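Dipeptide transport protein DPPA (Bacillus subtilis, PDB 1HI9) hydrolyses N-terminal residues from peptides containing D-amino acids, acting as a two-zinc aminopeptidase whose ten subunits enclose the active sites in a central chamber. Local coordinates at residues L3-D8 with G97-G102; F85-G90 with E256-M261; H104-T109 with V121-I126. All blocks are in the same frame, centred on the assembly; numbering follows the deposited sequence.

Contact 1: residues L3-D8 with G97-G102; sequences LYMSVD and GALFLG. With ZN (zinc ion), chain F; ZN (zinc ion), chain G.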
loop_
_atom_site.group_PDB
_atom_site.type_symbol
_atom_site.label_atom_id
_atom_site.label_comp_id
_atom_site.label_asym_id
_atom_site.label_seq_id
_atom_site.Cartn_x
_atom_site.Cartn_y
_atom_site.Cartn_z
ATOM N N LEU A 3 26.906 38.911 10.127
ATOM C CA LEU A 3 27.023 38.215 8.861
ATOM C C LEU A 3 25.760 37.381 8.611
ATOM O O LEU A 3 25.273 36.684 9.502
ATOM C CB LEU A 3 28.273 37.332 8.879
ATOM C CG LEU A 3 28.725 36.569 7.626
ATOM C CD1 LEU A 3 27.981 35.271 7.542
ATOM C CD2 LEU A 3 28.509 37.407 6.376
ATOM N N TYR A 4 25.219 37.486 7.400
ATOM C CA TYR A 4 24.020 36.749 7.016
ATOM C C TYR A 4 24.380 35.541 6.167
ATOM O O TYR A 4 25.170 35.646 5.225
ATOM C CB TYR A 4 23.080 37.625 6.200
ATOM C CG TYR A 4 21.792 36.920 5.820
ATOM C CD1 TYR A 4 20.736 36.814 6.734
ATOM C CD2 TYR A 4 21.633 36.345 4.556
ATOM C CE1 TYR A 4 19.549 36.156 6.398
ATOM C CE2 TYR A 4 20.452 35.682 4.211
ATOM C CZ TYR A 4 19.416 35.595 5.133
ATOM O OH TYR A 4 18.234 34.978 4.786
ATOM N N MET A 5 23.773 34.400 6.480
ATOM C CA MET A 5 24.031 33.172 5.736
ATOM C C MET A 5 22.769 32.525 5.180
ATOM O O MET A 5 21.794 32.311 5.894
ATOM C CB MET A 5 24.758 32.152 6.613
ATOM C CG MET A 5 26.266 32.273 6.600
ATOM S SD MET A 5 27.079 30.989 7.581
ATOM C CE MET A 5 26.710 29.534 6.640
ATOM N N SER A 6 22.796 32.226 3.889
ATOM C CA SER A 6 21.685 31.562 3.228
ATOM C C SER A 6 22.256 30.221 2.817
ATOM O O SER A 6 23.210 30.165 2.039
ATOM C CB SER A 6 21.236 32.334 1.995
ATOM O OG SER A 6 20.231 31.619 1.298
ATOM N N VAL A 7 21.686 29.141 3.344
ATOM C CA VAL A 7 22.188 27.814 3.021
ATOM C C VAL A 7 21.210 26.940 2.241
ATOM O O VAL A 7 20.133 26.602 2.734
ATOM C CB VAL A 7 22.595 27.039 4.298
ATOM C CG1 VAL A 7 23.387 25.794 3.914
ATOM C CG2 VAL A 7 23.411 27.933 5.217
ATOM N N ASP A 8 21.606 26.576 1.023
ATOM C CA ASP A 8 20.811 25.706 0.166
ATOM C C ASP A 8 21.444 24.315 0.276
ATOM O O ASP A 8 22.444 24.143 0.980
ATOM C CB ASP A 8 20.865 26.198 -1.284
ATOM C CG ASP A 8 19.598 25.889 -2.054
ATOM O OD1 ASP A 8 18.736 25.158 -1.529
ATOM O OD2 ASP A 8 19.462 26.376 -3.192
ATOM N N GLY A 97 27.547 41.792 5.554
ATOM C CA GLY A 97 27.641 41.062 4.307
ATOM C C GLY A 97 26.837 39.781 4.329
ATOM O O GLY A 97 26.332 39.361 5.375
ATOM N N ALA A 98 26.722 39.160 3.163
ATOM C CA ALA A 98 25.979 37.925 3.032
ATOM C C ALA A 98 26.865 36.823 2.485
ATOM O O ALA A 98 27.803 37.086 1.733
ATOM C CB ALA A 98 24.776 38.134 2.123
ATOM N N LEU A 99 26.561 35.589 2.879
ATOM C CA LEU A 99 27.316 34.418 2.443
ATOM C C LEU A 99 26.330 33.350 1.962
ATOM O O LEU A 99 25.494 32.877 2.731
ATOM C CB LEU A 99 28.150 33.884 3.609
ATOM C CG LEU A 99 29.315 32.931 3.301
ATOM C CD1 LEU A 99 30.114 32.654 4.581
ATOM C CD2 LEU A 99 28.789 31.638 2.727
ATOM N N PHE A 100 26.423 32.985 0.687
ATOM C CA PHE A 100 25.541 31.966 0.115
ATOM C C PHE A 100 26.282 30.635 0.121
ATOM O O PHE A 100 27.358 30.523 -0.467
ATOM C CB PHE A 100 25.149 32.344 -1.320
ATOM C CG PHE A 100 24.333 33.608 -1.426
ATOM C CD1 PHE A 100 23.973 34.112 -2.673
ATOM C CD2 PHE A 100 23.906 34.284 -0.296
ATOM C CE1 PHE A 100 23.203 35.264 -2.783
ATOM C CE2 PHE A 100 23.137 35.432 -0.403
ATOM C CZ PHE A 100 22.785 35.921 -1.646
ATOM N N LEU A 101 25.698 29.635 0.777
ATOM C CA LEU A 101 26.312 28.307 0.905
ATOM C C LEU A 101 25.472 27.205 0.274
ATOM O O LEU A 101 24.246 27.215 0.366
ATOM C CB LEU A 101 26.509 27.973 2.385
ATOM C CG LEU A 101 27.816 27.342 2.858
ATOM C CD1 LEU A 101 27.648 26.964 4.318
ATOM C CD2 LEU A 101 28.186 26.125 2.039
ATOM N N GLY A 102 26.145 26.241 -0.342
ATOM C CA GLY A 102 25.446 25.139 -0.966
ATOM C C GLY A 102 24.577 25.550 -2.134
ATOM O O GLY A 102 23.552 24.919 -2.408
HETATM ZN ZN ZN F . 18.224 26.246 -4.777
HETATM ZN ZN ZN G . 17.486 23.829 -2.905
HETATM O O HOH W 1 16.297 25.484 -4.434
#

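Contact 2: residues F85-G90 with E256-M261; sequences FSMVEG and EAYQAM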
loop_
_atom_site.group_PDB
_atom_site.type_symbol
_atom_site.label_atom_id
_atom_site.label_comp_id
_atom_site.label_asym_id
_atom_site.label_seq_id
_atom_site.Cartn_x
_atom_site.Cartn_y
_atom_site.Cartn_z
ATOM N N PHE A 85 10.188 36.334 2.996
ATOM C CA PHE A 85 11.235 36.456 1.989
ATOM C C PHE A 85 12.064 35.202 1.707
ATOM O O PHE A 85 13.219 35.286 1.306
ATOM C CB PHE A 85 12.141 37.664 2.294
ATOM C CG PHE A 85 11.433 38.980 2.156
ATOM C CD1 PHE A 85 10.784 39.555 3.248
ATOM C CD2 PHE A 85 11.314 39.587 0.912
ATOM C CE1 PHE A 85 10.018 40.711 3.098
ATOM C CE2 PHE A 85 10.554 40.739 0.752
ATOM C CZ PHE A 85 9.901 41.302 1.845
ATOM N N SER A 86 11.443 34.049 1.928
ATOM C CA SER A 86 12.028 32.748 1.636
ATOM C C SER A 86 13.523 32.609 1.903
ATOM O O SER A 86 13.953 32.647 3.058
ATOM C CB SER A 86 11.717 32.392 0.168
ATOM O OG SER A 86 12.088 31.062 -0.165
ATOM N N MET A 87 14.302 32.435 0.833
ATOM C CA MET A 87 15.746 32.268 0.929
ATOM C C MET A 87 16.527 33.434 1.548
ATOM O O MET A 87 17.655 33.245 2.001
ATOM C CB MET A 87 16.319 31.942 -0.450
ATOM C CG MET A 87 15.732 30.689 -1.059
ATOM S SD MET A 87 16.530 30.182 -2.601
ATOM C CE MET A 87 17.994 29.397 -1.987
ATOM N N VAL A 88 15.949 34.633 1.564
ATOM C CA VAL A 88 16.644 35.771 2.158
ATOM C C VAL A 88 15.918 36.349 3.376
ATOM O O VAL A 88 16.118 37.504 3.742
ATOM C CB VAL A 88 16.917 36.900 1.111
ATOM C CG1 VAL A 88 18.064 36.484 0.202
ATOM C CG2 VAL A 88 15.665 37.182 0.280
ATOM N N GLU A 89 15.080 35.530 4.001
ATOM C CA GLU A 89 14.353 35.929 5.193
ATOM C C GLU A 89 15.337 36.306 6.305
ATOM O O GLU A 89 16.304 35.585 6.570
ATOM C CB GLU A 89 13.468 34.785 5.685
ATOM C CG GLU A 89 12.751 35.110 6.973
ATOM C CD GLU A 89 11.757 36.247 6.799
ATOM O OE1 GLU A 89 11.478 36.954 7.802
ATOM O OE2 GLU A 89 11.247 36.428 5.663
ATOM N N GLY A 90 15.092 37.446 6.941
ATOM C CA GLY A 90 15.954 37.887 8.023
ATOM C C GLY A 90 17.089 38.807 7.614
ATOM O O GLY A 90 17.801 39.338 8.464
ATOM N N GLU A 256 8.997 43.684 -3.643
ATOM C CA GLU A 256 7.716 43.259 -4.187
ATOM C C GLU A 256 7.966 42.268 -5.324
ATOM O O GLU A 256 7.199 41.317 -5.533
ATOM C CB GLU A 256 6.915 44.453 -4.717
ATOM C CG GLU A 256 5.422 44.177 -4.798
ATOM C CD GLU A 256 4.662 45.189 -5.644
ATOM O OE1 GLU A 256 3.441 45.365 -5.405
ATOM O OE2 GLU A 256 5.274 45.798 -6.555
ATOM N N ALA A 257 9.053 42.488 -6.051
ATOM C CA ALA A 257 9.406 41.621 -7.166
ATOM C C ALA A 257 9.726 40.226 -6.643
ATOM O O ALA A 257 9.366 39.228 -7.265
ATOM C CB ALA A 257 10.615 42.187 -7.916
ATOM N N TYR A 258 10.384 40.166 -5.489
ATOM C CA TYR A 258 10.749 38.885 -4.912
ATOM C C TYR A 258 9.504 38.114 -4.515
ATOM O O TYR A 258 9.342 36.941 -4.865
ATOM C CB TYR A 258 11.655 39.076 -3.690
ATOM C CG TYR A 258 12.347 37.799 -3.264
ATOM C CD1 TYR A 258 13.456 37.321 -3.951
ATOM C CD2 TYR A 258 11.863 37.049 -2.201
ATOM C CE1 TYR A 258 14.071 36.121 -3.592
ATOM C CE2 TYR A 258 12.466 35.850 -1.832
ATOM C CZ TYR A 258 13.570 35.393 -2.534
ATOM O OH TYR A 258 14.163 34.208 -2.173
ATOM N N GLN A 259 8.612 38.775 -3.791
ATOM C CA GLN A 259 7.377 38.120 -3.375
ATOM C C GLN A 259 6.493 37.732 -4.555
ATOM O O GLN A 259 5.795 36.721 -4.502
ATOM C CB GLN A 259 6.622 39.000 -2.389
ATOM C CG GLN A 259 7.295 39.014 -1.029
ATOM C CD GLN A 259 6.416 39.602 0.056
ATOM O OE1 GLN A 259 6.609 39.330 1.246
ATOM N NE2 GLN A 259 5.446 40.417 -0.344
ATOM N N ALA A 260 6.534 38.521 -5.622
ATOM C CA ALA A 260 5.750 38.195 -6.795
ATOM C C ALA A 260 6.302 36.879 -7.340
ATOM O O ALA A 260 5.551 36.037 -7.830
ATOM C CB ALA A 260 5.867 39.298 -7.835
ATOM N N MET A 261 7.619 36.700 -7.245
ATOM C CA MET A 261 8.257 35.476 -7.719
ATOM C C MET A 261 7.749 34.296 -6.900
ATOM O O MET A 261 7.397 33.258 -7.451
ATOM C CB MET A 261 9.784 35.596 -7.606
ATOM C CG MET A 261 10.566 34.338 -7.978
ATOM S SD MET A 261 10.698 33.172 -6.599
ATOM C CE MET A 261 11.681 34.159 -5.478
#

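Contact 3: residues H104-T109 with V121-I126; sequences HARAST and VRHFYI. With ZN (zinc ion), chain F.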
loop_
_atom_site.group_PDB
_atom_site.type_symbol
_atom_site.label_atom_id
_atom_site.label_comp_id
_atom_site.label_asym_id
_atom_site.label_seq_id
_atom_site.Cartn_x
_atom_site.Cartn_y
_atom_site.Cartn_z
ATOM N N HIS A 104 23.585 26.387 -6.187
ATOM C CA HIS A 104 23.666 25.647 -7.444
ATOM C C HIS A 104 23.409 26.568 -8.617
ATOM O O HIS A 104 22.997 27.701 -8.437
ATOM C CB HIS A 104 22.622 24.522 -7.435
ATOM C CG HIS A 104 21.242 25.003 -7.108
ATOM N ND1 HIS A 104 20.442 25.657 -8.019
ATOM C CD2 HIS A 104 20.543 24.976 -5.947
ATOM C CE1 HIS A 104 19.308 26.010 -7.440
ATOM N NE2 HIS A 104 19.346 25.607 -6.182
ATOM N N ALA A 105 23.646 26.050 -9.819
ATOM C CA ALA A 105 23.450 26.801 -11.042
ATOM C C ALA A 105 21.970 27.048 -11.302
ATOM O O ALA A 105 21.103 26.265 -10.867
ATOM C CB ALA A 105 24.058 26.049 -12.197
ATOM N N ARG A 106 21.684 28.139 -12.014
ATOM C CA ARG A 106 20.303 28.497 -12.352
ATOM C C ARG A 106 19.774 27.529 -13.409
ATOM O O ARG A 106 20.545 26.838 -14.074
ATOM C CB ARG A 106 20.229 29.952 -12.853
ATOM C CG ARG A 106 21.058 30.285 -14.116
ATOM C CD ARG A 106 21.007 31.785 -14.420
ATOM N NE ARG A 106 21.913 32.218 -15.491
ATOM C CZ ARG A 106 21.614 32.221 -16.787
ATOM N NH1 ARG A 106 20.422 31.813 -17.210
ATOM N NH2 ARG A 106 22.518 32.639 -17.658
ATOM N N ALA A 107 18.459 27.478 -13.552
ATOM C CA ALA A 107 17.806 26.587 -14.509
ATOM C C ALA A 107 18.288 26.754 -15.946
ATOM O O ALA A 107 18.737 27.828 -16.340
ATOM C CB ALA A 107 16.299 26.802 -14.455
ATOM N N SER A 108 18.205 25.671 -16.710
ATOM C CA SER A 108 18.575 25.681 -18.114
ATOM C C SER A 108 20.066 25.832 -18.416
ATOM O O SER A 108 20.436 26.058 -19.562
ATOM C CB SER A 108 17.788 26.790 -18.826
ATOM O OG SER A 108 16.397 26.655 -18.585
ATOM N N THR A 109 20.926 25.714 -17.410
ATOM C CA THR A 109 22.363 25.832 -17.652
ATOM C C THR A 109 23.116 24.635 -17.046
ATOM O O THR A 109 22.562 23.883 -16.234
ATOM C CB THR A 109 22.931 27.136 -17.049
ATOM O OG1 THR A 109 22.914 27.057 -15.619
ATOM C CG2 THR A 109 22.095 28.340 -17.485
ATOM N N VAL A 121 10.430 26.502 -13.693
ATOM C CA VAL A 121 10.958 27.712 -14.306
ATOM C C VAL A 121 12.190 27.452 -15.151
ATOM O O VAL A 121 13.050 26.628 -14.804
ATOM C CB VAL A 121 11.315 28.810 -13.274
ATOM C CG1 VAL A 121 10.208 28.956 -12.247
ATOM C CG2 VAL A 121 12.637 28.501 -12.622
ATOM N N ARG A 122 12.270 28.144 -16.280
ATOM C CA ARG A 122 13.423 28.006 -17.156
ATOM C C ARG A 122 14.370 29.165 -16.939
ATOM O O ARG A 122 15.581 28.973 -16.942
ATOM C CB ARG A 122 12.990 27.948 -18.617
ATOM C CG ARG A 122 12.729 26.540 -19.103
ATOM C CD ARG A 122 12.318 26.568 -20.539
ATOM N NE ARG A 122 13.310 27.207 -21.413
ATOM C CZ ARG A 122 14.413 26.615 -21.859
ATOM N NH1 ARG A 122 14.684 25.363 -21.514
ATOM N NH2 ARG A 122 15.230 27.262 -22.671
ATOM N N HIS A 123 13.814 30.360 -16.752
ATOM C CA HIS A 123 14.621 31.555 -16.517
ATOM C C HIS A 123 13.891 32.601 -15.677
ATOM O O HIS A 123 12.667 32.729 -15.732
ATOM C CB HIS A 123 15.017 32.237 -17.840
ATOM C CG HIS A 123 15.956 31.443 -18.691
ATOM N ND1 HIS A 123 15.577 30.875 -19.887
ATOM C CD2 HIS A 123 17.256 31.108 -18.511
ATOM C CE1 HIS A 123 16.600 30.219 -20.408
ATOM N NE2 HIS A 123 17.632 30.346 -19.591
ATOM N N PHE A 124 14.669 33.343 -14.903
ATOM C CA PHE A 124 14.181 34.446 -14.094
ATOM C C PHE A 124 14.833 35.671 -14.737
ATOM O O PHE A 124 15.983 35.603 -15.183
ATOM C CB PHE A 124 14.675 34.335 -12.651
ATOM C CG PHE A 124 13.804 33.492 -11.759
ATOM C CD1 PHE A 124 14.325 32.929 -10.588
ATOM C CD2 PHE A 124 12.465 33.286 -12.061
ATOM C CE1 PHE A 124 13.525 32.166 -9.742
ATOM C CE2 PHE A 124 11.661 32.529 -11.225
ATOM C CZ PHE A 124 12.189 31.968 -10.060
ATOM N N TYR A 125 14.117 36.788 -14.789
ATOM C CA TYR A 125 14.666 38.010 -15.364
ATOM C C TYR A 125 14.335 39.228 -14.506
ATOM O O TYR A 125 13.196 39.428 -14.064
ATOM C CB TYR A 125 14.111 38.271 -16.776
ATOM C CG TYR A 125 14.515 37.295 -17.857
ATOM C CD1 TYR A 125 13.662 36.264 -18.250
ATOM C CD2 TYR A 125 15.752 37.410 -18.496
ATOM C CE1 TYR A 125 14.027 35.370 -19.251
ATOM C CE2 TYR A 125 16.130 36.522 -19.496
ATOM C CZ TYR A 125 15.258 35.503 -19.869
ATOM O OH TYR A 125 15.595 34.615 -20.869
ATOM N N ILE A 126 15.353 40.039 -14.274
ATOM C CA ILE A 126 15.192 41.276 -13.539
ATOM C C ILE A 126 15.663 42.329 -14.534
ATOM O O ILE A 126 16.865 42.534 -14.704
ATOM C CB ILE A 126 16.060 41.312 -12.270
ATOM C CG1 ILE A 126 15.519 40.320 -11.248
ATOM C CG2 ILE A 126 16.027 42.714 -11.658
ATOM C CD1 ILE A 126 14.090 40.635 -10.796
HETATM ZN ZN ZN F . 18.224 26.246 -4.777
HETATM O O HOH W 1 16.297 25.484 -4.434
#

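Contact 1: residues L3-D8 with G97-G102
From Y4 to V7 the strand of L3-D8 runs parallel to that of G97-G102, pairing with A98 to L101 at an axis distance of 4.6 Å, and five backbone hydrogen bonds run from Y4 N to G97 O at one end to D8 N and L101 O (2.8 Å) at the other. On one face M5, V7 and L101 pack against helix 28-48, while L99 reaches M150 of strand 148-152. M5 CE lies 3.6 Å from L101 CD1, the two chains side by side; an unbranched, flexible methionine can bend its end (chi3 67°) back onto L101. V7 CG1 meets L101 CB at 4.1 Å. On the other face the small CB of A98 lies at the edge of the Y4 ring, and S6 CB approaches F100 CD2 at 4.0 Å. The buried polar ends of that face have partners: Y4 OH bonds E89 O, and S6 OG bonds S59 OG. G102, at phi 65°, turns the chain where a CB would strike D8 O. D8 splits its carboxylate between two zinc ions, OD2 to one at 2.0 Å and OD1 to the other at 2.3 Å. The D8 N bond to L101 O ties this bridging ligand's backbone to the central sheet.

Contact 2: residues F85-G90 with E256-M261
Helix 254-268 packs here against the loop between strands 76-80 and 97-103, in a helix-to-loop contact beside the two-zinc site, and Y258 is the side chain that reaches across. Its chi1 (-165°) sets CG anti to the backbone N, and the ring beyond it reaches F85-V88. The loop folds around the outer part of that ring. F85 O lies 3.3 Å from Y258 CE2, approaching obliquely, while S86 CB sits at the ring's edge, near its plane. V88 CG2 lies over one face in a CH-pi contact, 4.2 Å from the centroid of the Y258 ring and displaced toward the rim; M261 CE, from the next turn of the helix, lies over the opposite face. A flat ring suits a place between methyl groups on its two faces, and a tyrosine adds a hydroxyl at the far end, where OH is hydrogen-bonded to N137 OD1 of helix 133-143. A leucine in place of Y258 would probably leave N137 OD1 without this partner and V88 CG2 without a ring face to rest on. The loop is braced internally as well: F85 N donates to E89 OE2 at 2.9 Å, nearly along the carboxylate C-O axis, and V88 N bonds back to F85 O. M87 turns its end away from the helix toward the zinc site, where it touches D8 and E133, although M87 CB still lies 3.6 Å from Y258 OH. The F85 ring crosses both helix side chains obliquely, with F85 CE2 4.1 Å from Q259 CG and F85 CD2 4.1 Å from Y258 CD2.

Contact 3: residues H104-T109 with V121-I126
This is a buried loop-to-strand contact, in which the chain leaving the central sheet after strand 97-103 rests on the start of strand 121-126 in the antiparallel sheet. A type II turn from R106 to T109 presents A107 and S108 to R122. A107 is small enough for its CB to lie 3.3 Å from V121 O and 3.4 Å from R122 O. S108, whose OG is anti to its carbonyl carbon (chi1 -53°), donates from OG to R122 O at 3.0 Å, tilted 25° from the carbonyl plane. The same OG lies over one face of the R122 guanidinium, toward its rim; R122 NE itself forms a salt bridge with E222. H123 crosses R106 obliquely, its CD2 at the edge of the guanidinium, 3.5 Å from R106 NH1, the guanidinium and imidazole planes 51° apart. At the loop's start H104 NE2 binds a zinc ion at 1.9 Å; A105 O fixes the ring by accepting from ND1 in the ring plane, though ND1 stands above the carbonyl plane of A105. A classic beta bulge places R122 and H123 opposite E222 of strand 218-223, and H104, D8 and E133 are the protein ligands of one zinc in this M55 two-metal site.

In the fold
The contacts lie 15 to 19 Å apart, centre to centre, around the two-zinc site. Contact 1 lies in the mixed central sheet and is complete in sequence before contact 3 begins; strand 97-103 leads straight into the loop of contact 3. Contact 2 alternates with contact 1 along the chain, and its two segments flank contact 3 in sequence. Contacts 1 and 3 share a zinc ion and its water, through D8 and H104. Contact 2 joins contact 1 where S6 OG probably bonds M87 O, and touches contact 3 where M261 CG meets F124 CZ at 3.5 Å. The central sheet and the loop after it supply zinc ligands, while helix 254-268 packs on both the loop beside the metals and the antiparallel sheet.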